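Sulfhydryl oxidase 1 (Homo sapiens, PDB 3LLK) is an FAD-dependent sulfhydryl oxidase that probably forms disulfide bonds from pairs of thiols, passing the electrons through its flavin to molecular oxygen. Local coordinates at residues E38-V43 against V158-G163; P219-C224 against H228-D233. One frame throughout, in Å; residues are numbered along the deposited sequence.

Interaction 1 (E38-V43 against V158-G163). With FAD (flavin-adenine dinucleotide), chain D.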
loop_
_atom_site.group_PDB
_atom_site.type_symbol
_atom_site.label_atom_id
_atom_site.label_comp_id
_atom_site.label_asym_id
_atom_site.label_seq_id
_atom_site.Cartn_x
_atom_site.Cartn_y
_atom_site.Cartn_z
ATOM N N GLU A 38 15.915 -8.813 11.768
ATOM C CA GLU A 38 16.414 -10.178 11.647
ATOM C C GLU A 38 15.293 -11.180 11.435
ATOM O O GLU A 38 14.107 -10.827 11.458
ATOM C CB GLU A 38 17.172 -10.557 12.922
ATOM C CG GLU A 38 16.251 -10.643 14.130
ATOM C CD GLU A 38 16.994 -10.770 15.450
ATOM O OE1 GLU A 38 17.941 -11.581 15.530
ATOM O OE2 GLU A 38 16.614 -10.061 16.409
ATOM N N GLY A 39 15.685 -12.438 11.244
ATOM C CA GLY A 39 14.718 -13.499 11.034
ATOM C C GLY A 39 13.746 -13.215 9.904
ATOM O O GLY A 39 14.122 -12.652 8.870
ATOM N N GLN A 40 12.490 -13.592 10.115
ATOM C CA GLN A 40 11.444 -13.399 9.124
ATOM C C GLN A 40 11.083 -11.937 8.887
ATOM O O GLN A 40 10.567 -11.589 7.825
ATOM C CB GLN A 40 10.200 -14.189 9.526
ATOM C CG GLN A 40 10.395 -15.680 9.379
ATOM C CD GLN A 40 11.028 -16.031 8.043
ATOM O OE1 GLN A 40 10.397 -15.915 6.987
ATOM N NE2 GLN A 40 12.294 -16.445 8.081
ATOM N N ARG A 41 11.329 -11.086 9.875
ATOM C CA ARG A 41 11.046 -9.667 9.700
ATOM C C ARG A 41 11.964 -9.120 8.604
ATOM O O ARG A 41 11.525 -8.358 7.734
ATOM C CB ARG A 41 11.277 -8.895 11.005
ATOM C CG ARG A 41 11.338 -7.391 10.810
ATOM C CD ARG A 41 11.117 -6.616 12.106
ATOM N NE ARG A 41 9.778 -6.814 12.647
ATOM C CZ ARG A 41 9.486 -7.644 13.645
ATOM N NH1 ARG A 41 10.442 -8.363 14.219
ATOM N NH2 ARG A 41 8.237 -7.744 14.080
ATOM N N LEU A 42 13.236 -9.507 8.652
ATOM C CA LEU A 42 14.195 -9.059 7.654
ATOM C C LEU A 42 13.828 -9.652 6.298
ATOM O O LEU A 42 13.928 -8.976 5.281
ATOM C CB LEU A 42 15.622 -9.462 8.043
ATOM C CG LEU A 42 16.708 -9.161 6.996
ATOM C CD1 LEU A 42 16.690 -7.682 6.619
ATOM C CD2 LEU A 42 18.077 -9.566 7.543
ATOM N N VAL A 43 13.397 -10.910 6.286
ATOM C CA VAL A 43 12.996 -11.546 5.034
ATOM C C VAL A 43 11.799 -10.773 4.454
ATOM O O VAL A 43 11.754 -10.478 3.261
ATOM C CB VAL A 43 12.580 -13.027 5.258
ATOM C CG1 VAL A 43 12.106 -13.655 3.929
ATOM C CG2 VAL A 43 13.762 -13.820 5.825
ATOM N N VAL A 158 2.675 -6.057 6.458
ATOM C CA VAL A 158 1.665 -5.734 7.455
ATOM C C VAL A 158 1.959 -6.442 8.782
ATOM O O VAL A 158 1.965 -5.824 9.850
ATOM C CB VAL A 158 0.265 -6.138 6.938
ATOM C CG1 VAL A 158 -0.767 -6.033 8.048
ATOM C CG2 VAL A 158 -0.120 -5.225 5.754
ATOM N N HIS A 159 2.220 -7.739 8.697
ATOM C CA HIS A 159 2.500 -8.540 9.883
ATOM C C HIS A 159 3.722 -8.060 10.668
ATOM O O HIS A 159 3.638 -7.794 11.869
ATOM C CB HIS A 159 2.715 -10.004 9.484
ATOM C CG HIS A 159 2.889 -10.930 10.652
ATOM N ND1 HIS A 159 3.482 -12.169 10.537
ATOM C CD2 HIS A 159 2.536 -10.801 11.954
ATOM C CE1 HIS A 159 3.489 -12.763 11.717
ATOM N NE2 HIS A 159 2.921 -11.955 12.595
ATOM N N TYR A 160 4.851 -7.936 9.982
ATOM C CA TYR A 160 6.099 -7.548 10.636
ATOM C C TYR A 160 6.446 -6.073 10.841
ATOM O O TYR A 160 7.339 -5.766 11.633
ATOM C CB TYR A 160 7.257 -8.235 9.924
ATOM C CG TYR A 160 7.279 -9.734 10.143
ATOM C CD1 TYR A 160 7.532 -10.268 11.412
ATOM C CD2 TYR A 160 7.013 -10.617 9.094
ATOM C CE1 TYR A 160 7.514 -11.641 11.631
ATOM C CE2 TYR A 160 6.996 -12.004 9.306
ATOM C CZ TYR A 160 7.244 -12.503 10.579
ATOM O OH TYR A 160 7.193 -13.860 10.807
ATOM N N PHE A 161 5.769 -5.157 10.155
ATOM C CA PHE A 161 6.116 -3.745 10.316
ATOM C C PHE A 161 5.000 -2.738 10.538
ATOM O O PHE A 161 5.243 -1.662 11.080
ATOM C CB PHE A 161 6.923 -3.256 9.105
ATOM C CG PHE A 161 8.296 -3.841 9.003
ATOM C CD1 PHE A 161 8.539 -4.936 8.190
ATOM C CD2 PHE A 161 9.359 -3.275 9.702
ATOM C CE1 PHE A 161 9.831 -5.457 8.069
ATOM C CE2 PHE A 161 10.644 -3.786 9.590
ATOM C CZ PHE A 161 10.884 -4.880 8.771
ATOM N N PHE A 162 3.786 -3.056 10.118
ATOM C CA PHE A 162 2.711 -2.090 10.249
ATOM C C PHE A 162 2.393 -1.670 11.676
ATOM O O PHE A 162 2.013 -2.487 12.511
ATOM C CB PHE A 162 1.449 -2.600 9.548
ATOM C CG PHE A 162 0.380 -1.554 9.404
ATOM C CD1 PHE A 162 0.719 -0.212 9.242
ATOM C CD2 PHE A 162 -0.961 -1.905 9.416
ATOM C CE1 PHE A 162 -0.250 0.757 9.100
ATOM C CE2 PHE A 162 -1.945 -0.937 9.272
ATOM C CZ PHE A 162 -1.589 0.398 9.115
ATOM N N GLY A 163 2.551 -0.370 11.923
ATOM C CA GLY A 163 2.313 0.216 13.229
ATOM C C GLY A 163 1.099 -0.296 13.975
ATOM O O GLY A 163 1.157 -1.350 14.607
HETATM P PA FAD D . -8.566 4.444 3.588
HETATM O O1A FAD D . -7.209 4.601 4.183
HETATM O O2A FAD D . -9.487 3.333 3.946
HETATM O O5B FAD D . -8.485 4.468 2.022
HETATM C C5B FAD D . -7.431 5.047 1.248
HETATM C C4B FAD D . -8.152 5.462 -0.008
HETATM O O4B FAD D . -8.080 4.303 -0.881
HETATM C C3B FAD D . -9.512 6.182 -0.139
HETATM O O3B FAD D . -9.497 7.594 0.070
HETATM C C2B FAD D . -9.926 5.701 -1.455
HETATM O O2B FAD D . -9.503 6.474 -2.536
HETATM C C1B FAD D . -9.315 4.300 -1.607
HETATM N N9A FAD D . -10.079 3.150 -1.237
HETATM C C8A FAD D . -11.133 2.949 -0.307
HETATM N N7A FAD D . -11.633 1.759 -0.254
HETATM C C5A FAD D . -10.888 1.093 -1.218
HETATM C C6A FAD D . -10.988 -0.237 -1.670
HETATM N N6A FAD D . -11.901 -1.105 -1.214
HETATM N N1A FAD D . -10.151 -0.690 -2.672
HETATM C C2A FAD D . -9.258 0.115 -3.312
HETATM N N3A FAD D . -9.154 1.442 -2.870
HETATM C C4A FAD D . -10.004 1.877 -1.806
HETATM N N1 FAD D . -8.084 1.082 11.353
HETATM C C2 FAD D . -8.851 0.815 12.467
HETATM O O2 FAD D . -9.257 1.794 13.113
HETATM N N3 FAD D . -9.036 -0.553 12.627
HETATM C C4 FAD D . -8.547 -1.608 11.817
HETATM O O4 FAD D . -8.776 -2.821 12.139
HETATM C C4X FAD D . -7.788 -1.233 10.728
HETATM N N5 FAD D . -7.157 -2.223 9.906
HETATM C C5X FAD D . -6.269 -1.918 8.840
HETATM C C6 FAD D . -5.623 -2.984 8.184
HETATM C C7 FAD D . -4.754 -2.671 7.101
HETATM C C7M FAD D . -4.087 -3.877 6.439
HETATM C C8 FAD D . -4.538 -1.324 6.684
HETATM C C8M FAD D . -3.691 -0.793 5.545
HETATM C C9 FAD D . -5.169 -0.294 7.382
HETATM C C9A FAD D . -6.015 -0.497 8.504
HETATM N N10 FAD D . -6.796 0.422 9.374
HETATM C C10 FAD D . -7.552 0.157 10.486
HETATM C "C1'" FAD D . -6.857 1.777 8.926
HETATM C "C2'" FAD D . -7.971 2.181 8.009
HETATM O "O2'" FAD D . -8.259 1.124 7.060
HETATM C "C3'" FAD D . -7.820 3.450 7.227
HETATM O "O3'" FAD D . -6.607 3.423 6.486
HETATM C "C4'" FAD D . -7.985 4.795 7.916
HETATM O "O4'" FAD D . -9.097 4.759 8.859
HETATM C "C5'" FAD D . -8.046 5.999 7.080
HETATM O "O5'" FAD D . -9.246 5.907 6.308
HETATM P P FAD D . -9.557 6.747 5.041
HETATM O O1P FAD D . -10.982 7.047 5.187
HETATM O O2P FAD D . -8.670 7.931 4.892
HETATM O O3P FAD D . -9.342 5.830 3.735
HETATM O O HOH W 1 4.917 -6.897 14.160
#
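Gln-40 CB lies over the hydroxyl end of the Tyr-160 ring, 3.3 Å from Tyr-160 OH, while the amide end of the glutamine leads away. The backbone from Gln-40 into Arg-41 covers the same face, with Arg-41 CA 4.1 Å from the Tyr-160 ring centroid in a CH-pi contact; His-159 lies over the other face. The N-terminal part of helix 39-55 thus packs on the C-terminal part of helix 150-161, just ahead of the Cys-164–Cys-167 disulfide. This joins the two sequence-family regions, consistent with a seam of the pseudo-dimer. Arg-41 sets off with CG anti to the backbone N (chi1 166°) and bends at chi3, bringing its guanidinium side-on to the backbone carbonyl of Tyr-160. Tyr-160 O lies in the guanidinium plane and accepts from Arg-41 NE at 2.8 Å, nearly straight (163°); the bond from Arg-41 NH2 is longer, 3.3 Å, and more bent. Arg-41 CG presses on Phe-161 CZ at 3.3 Å, and Phe-34 adds a cation-pi contact. An alanine here lacks the guanidinium and CG, which would probably leave Tyr-160 O without a donor from helix 39-55 and open a gap beside the Phe-161 ring.

Interaction 2 (P219-C224 against H228-D233)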
loop_
_atom_site.group_PDB
_atom_site.type_symbol
_atom_site.label_atom_id
_atom_site.label_comp_id
_atom_site.label_asym_id
_atom_site.label_seq_id
_atom_site.Cartn_x
_atom_site.Cartn_y
_atom_site.Cartn_z
ATOM N N PRO A 219 -15.462 1.382 -5.087
ATOM C CA PRO A 219 -15.695 2.793 -5.411
ATOM C C PRO A 219 -17.172 3.191 -5.367
ATOM O O PRO A 219 -18.050 2.410 -5.761
ATOM C CB PRO A 219 -15.106 2.913 -6.807
ATOM C CG PRO A 219 -15.530 1.582 -7.430
ATOM C CD PRO A 219 -15.263 0.580 -6.313
ATOM N N PRO A 220 -17.471 4.409 -4.879
ATOM C CA PRO A 220 -18.876 4.832 -4.820
ATOM C C PRO A 220 -19.417 5.048 -6.236
ATOM O O PRO A 220 -18.643 5.153 -7.188
ATOM C CB PRO A 220 -18.813 6.118 -3.997
ATOM C CG PRO A 220 -17.489 6.699 -4.401
ATOM C CD PRO A 220 -16.574 5.476 -4.397
ATOM N N ARG A 221 -20.735 5.116 -6.373
ATOM C CA ARG A 221 -21.352 5.297 -7.689
ATOM C C ARG A 221 -20.902 6.522 -8.481
ATOM O O ARG A 221 -20.788 6.463 -9.704
ATOM C CB ARG A 221 -22.877 5.301 -7.555
ATOM C CG ARG A 221 -23.441 3.912 -7.357
ATOM C CD ARG A 221 -24.895 3.917 -6.918
ATOM N NE ARG A 221 -25.456 2.571 -7.012
ATOM C CZ ARG A 221 -25.770 1.978 -8.161
ATOM N NH1 ARG A 221 -25.586 2.613 -9.318
ATOM N NH2 ARG A 221 -26.263 0.749 -8.160
ATOM N N GLU A 222 -20.620 7.625 -7.799
ATOM C CA GLU A 222 -20.199 8.825 -8.506
ATOM C C GLU A 222 -18.801 8.649 -9.104
ATOM O O GLU A 222 -18.421 9.360 -10.030
ATOM C CB GLU A 222 -20.222 10.037 -7.565
ATOM C CG GLU A 222 -19.021 10.137 -6.643
ATOM C CD GLU A 222 -19.134 11.294 -5.672
ATOM O OE1 GLU A 222 -19.743 12.320 -6.043
ATOM O OE2 GLU A 222 -18.607 11.181 -4.542
ATOM N N LEU A 223 -18.043 7.700 -8.573
ATOM C CA LEU A 223 -16.696 7.452 -9.066
ATOM C C LEU A 223 -16.741 6.424 -10.202
ATOM O O LEU A 223 -16.127 6.617 -11.250
ATOM C CB LEU A 223 -15.810 6.945 -7.927
ATOM C CG LEU A 223 -14.391 7.514 -7.842
ATOM C CD1 LEU A 223 -13.610 6.774 -6.762
ATOM C CD2 LEU A 223 -13.700 7.377 -9.180
ATOM N N CYS A 224 -17.470 5.333 -9.987
ATOM C CA CYS A 224 -17.614 4.286 -11.001
ATOM C C CYS A 224 -19.038 3.760 -10.981
ATOM O O CYS A 224 -19.385 2.936 -10.146
ATOM C CB CYS A 224 -16.634 3.129 -10.750
ATOM S SG CYS A 224 -16.809 1.765 -11.951
ATOM N N HIS A 228 -21.298 -0.909 -10.329
ATOM C CA HIS A 228 -22.488 -1.253 -9.558
ATOM C C HIS A 228 -23.634 -1.906 -10.331
ATOM O O HIS A 228 -24.077 -1.378 -11.356
ATOM C CB HIS A 228 -23.029 0.014 -8.889
ATOM C CG HIS A 228 -22.061 0.664 -7.953
ATOM N ND1 HIS A 228 -22.069 0.431 -6.595
ATOM C CD2 HIS A 228 -21.043 1.527 -8.182
ATOM C CE1 HIS A 228 -21.098 1.125 -6.026
ATOM N NE2 HIS A 228 -20.460 1.797 -6.968
ATOM N N ASN A 229 -24.117 -3.039 -9.822
ATOM C CA ASN A 229 -25.246 -3.734 -10.438
ATOM C C ASN A 229 -26.540 -3.155 -9.859
ATOM O O ASN A 229 -26.508 -2.408 -8.876
ATOM C CB ASN A 229 -25.174 -5.247 -10.183
ATOM C CG ASN A 229 -24.182 -5.946 -11.105
ATOM O OD1 ASN A 229 -24.028 -5.569 -12.269
ATOM N ND2 ASN A 229 -23.520 -6.977 -10.596
ATOM N N GLU A 230 -27.676 -3.494 -10.462
ATOM C CA GLU A 230 -28.954 -2.963 -10.003
ATOM C C GLU A 230 -29.854 -3.954 -9.275
ATOM O O GLU A 230 -30.458 -3.613 -8.258
ATOM C CB GLU A 230 -29.725 -2.362 -11.185
ATOM C CG GLU A 230 -29.068 -1.143 -11.821
ATOM C CD GLU A 230 -28.790 -0.031 -10.819
ATOM O OE1 GLU A 230 -27.904 -0.216 -9.958
ATOM O OE2 GLU A 230 -29.459 1.023 -10.890
ATOM N N ARG A 231 -29.946 -5.174 -9.793
ATOM C CA ARG A 231 -30.801 -6.189 -9.194
ATOM C C ARG A 231 -30.326 -6.675 -7.838
ATOM O O ARG A 231 -29.124 -6.747 -7.569
ATOM C CB ARG A 231 -30.935 -7.401 -10.120
ATOM C CG ARG A 231 -31.784 -7.183 -11.348
ATOM C CD ARG A 231 -31.750 -8.429 -12.219
ATOM N NE ARG A 231 -32.267 -9.615 -11.533
ATOM C CZ ARG A 231 -33.551 -9.963 -11.497
ATOM N NH1 ARG A 231 -34.467 -9.215 -12.109
ATOM N NH2 ARG A 231 -33.921 -11.069 -10.868
ATOM N N LEU A 232 -31.285 -7.021 -6.987
ATOM C CA LEU A 232 -30.967 -7.530 -5.668
ATOM C C LEU A 232 -30.844 -9.038 -5.820
ATOM O O LEU A 232 -30.726 -9.773 -4.841
ATOM C CB LEU A 232 -32.068 -7.161 -4.674
ATOM C CG LEU A 232 -32.450 -5.678 -4.696
ATOM C CD1 LEU A 232 -33.273 -5.350 -3.467
ATOM C CD2 LEU A 232 -31.203 -4.818 -4.735
ATOM N N ASP A 233 -30.881 -9.477 -7.075
ATOM C CA ASP A 233 -30.748 -10.884 -7.421
ATOM C C ASP A 233 -29.306 -11.160 -7.836
ATOM O O ASP A 233 -28.755 -12.214 -7.517
ATOM C CB ASP A 233 -31.693 -11.252 -8.563
ATOM C CG ASP A 233 -32.866 -12.082 -8.093
ATOM O OD1 ASP A 233 -32.650 -12.981 -7.253
ATOM O OD2 ASP A 233 -33.999 -11.854 -8.563
#
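His-228 fits its ring beneath the side chain of Arg-221 and reaches back to the carbonyl of Pro-219, drawing together the two flanks of a CxxC motif whose Cys-224 and Cys-227 form a disulfide. Both flanks belong to the long loop between helices 185-203 and 239-249. Residues 221-223 make a single helix-like turn into the first cysteine, in which Pro-220 O receives the backbone N-H groups of both Leu-223 and Cys-224.

Among the polar contacts across the loop, His-228 NE2 donates to Pro-219 O at 2.8 Å. The donor lies in the carbonyl plane, but the bond is bent to 137°: Pro-219 O is displaced toward His-228 CE1, 3.3 Å away, as well as tilted from the imidazole plane. At the ring edge, Cys-224 O comes to 2.9 Å from His-228 CD2, a close C-H approach in the ring plane, so carbonyls from both ends of the turn meet the imidazole and limit its rotation.

The nonpolar contacts run along the arginine chain. Arg-221 CG sits over the centre of the His-228 ring, 3.5 Å from its centroid in a CH-pi contact, and Trp-237 also meets this ring. Further out, the extended arginine lays one guanidinium face over His-228 CB, which is 3.4 Å from Arg-221 CZ; the guanidinium and imidazole planes differ by 29°.

The charged contact is made by two solvent-exposed residues. Glu-230 folds back at chi2 (-55°), bringing its carboxylate to the end of the arginine in a salt bridge. Only one guanidinium nitrogen makes the bridge: Arg-221 NH2 reaches Glu-230 OE1 at 2.6 Å, on the syn lone pair of that oxygen, with the oxygen tilted from the guanidinium plane.

After helix 16-30 and strand 36-38 the chain enters helix 39-55, whose N-terminal part is met, 114 mostly helical residues later, by the C-terminal part of helix 150-161, closing interaction 1. That long closure joins the two family regions; the residue after its contacts, Phe-162, touches the flavin. The chain then runs through helices 165-179 and 185-203 before interaction 2 opens. Interaction 2 is a short closure, with only three residues between its segments, confined to the loop before helix 239-249. The two contacts follow in series, neither nested nor crossed. The centres of interactions 1 and 2 are about 37 Å apart, on opposite sides of the chain's centre. The Pro-219 side chain is about 6 Å from the FAD.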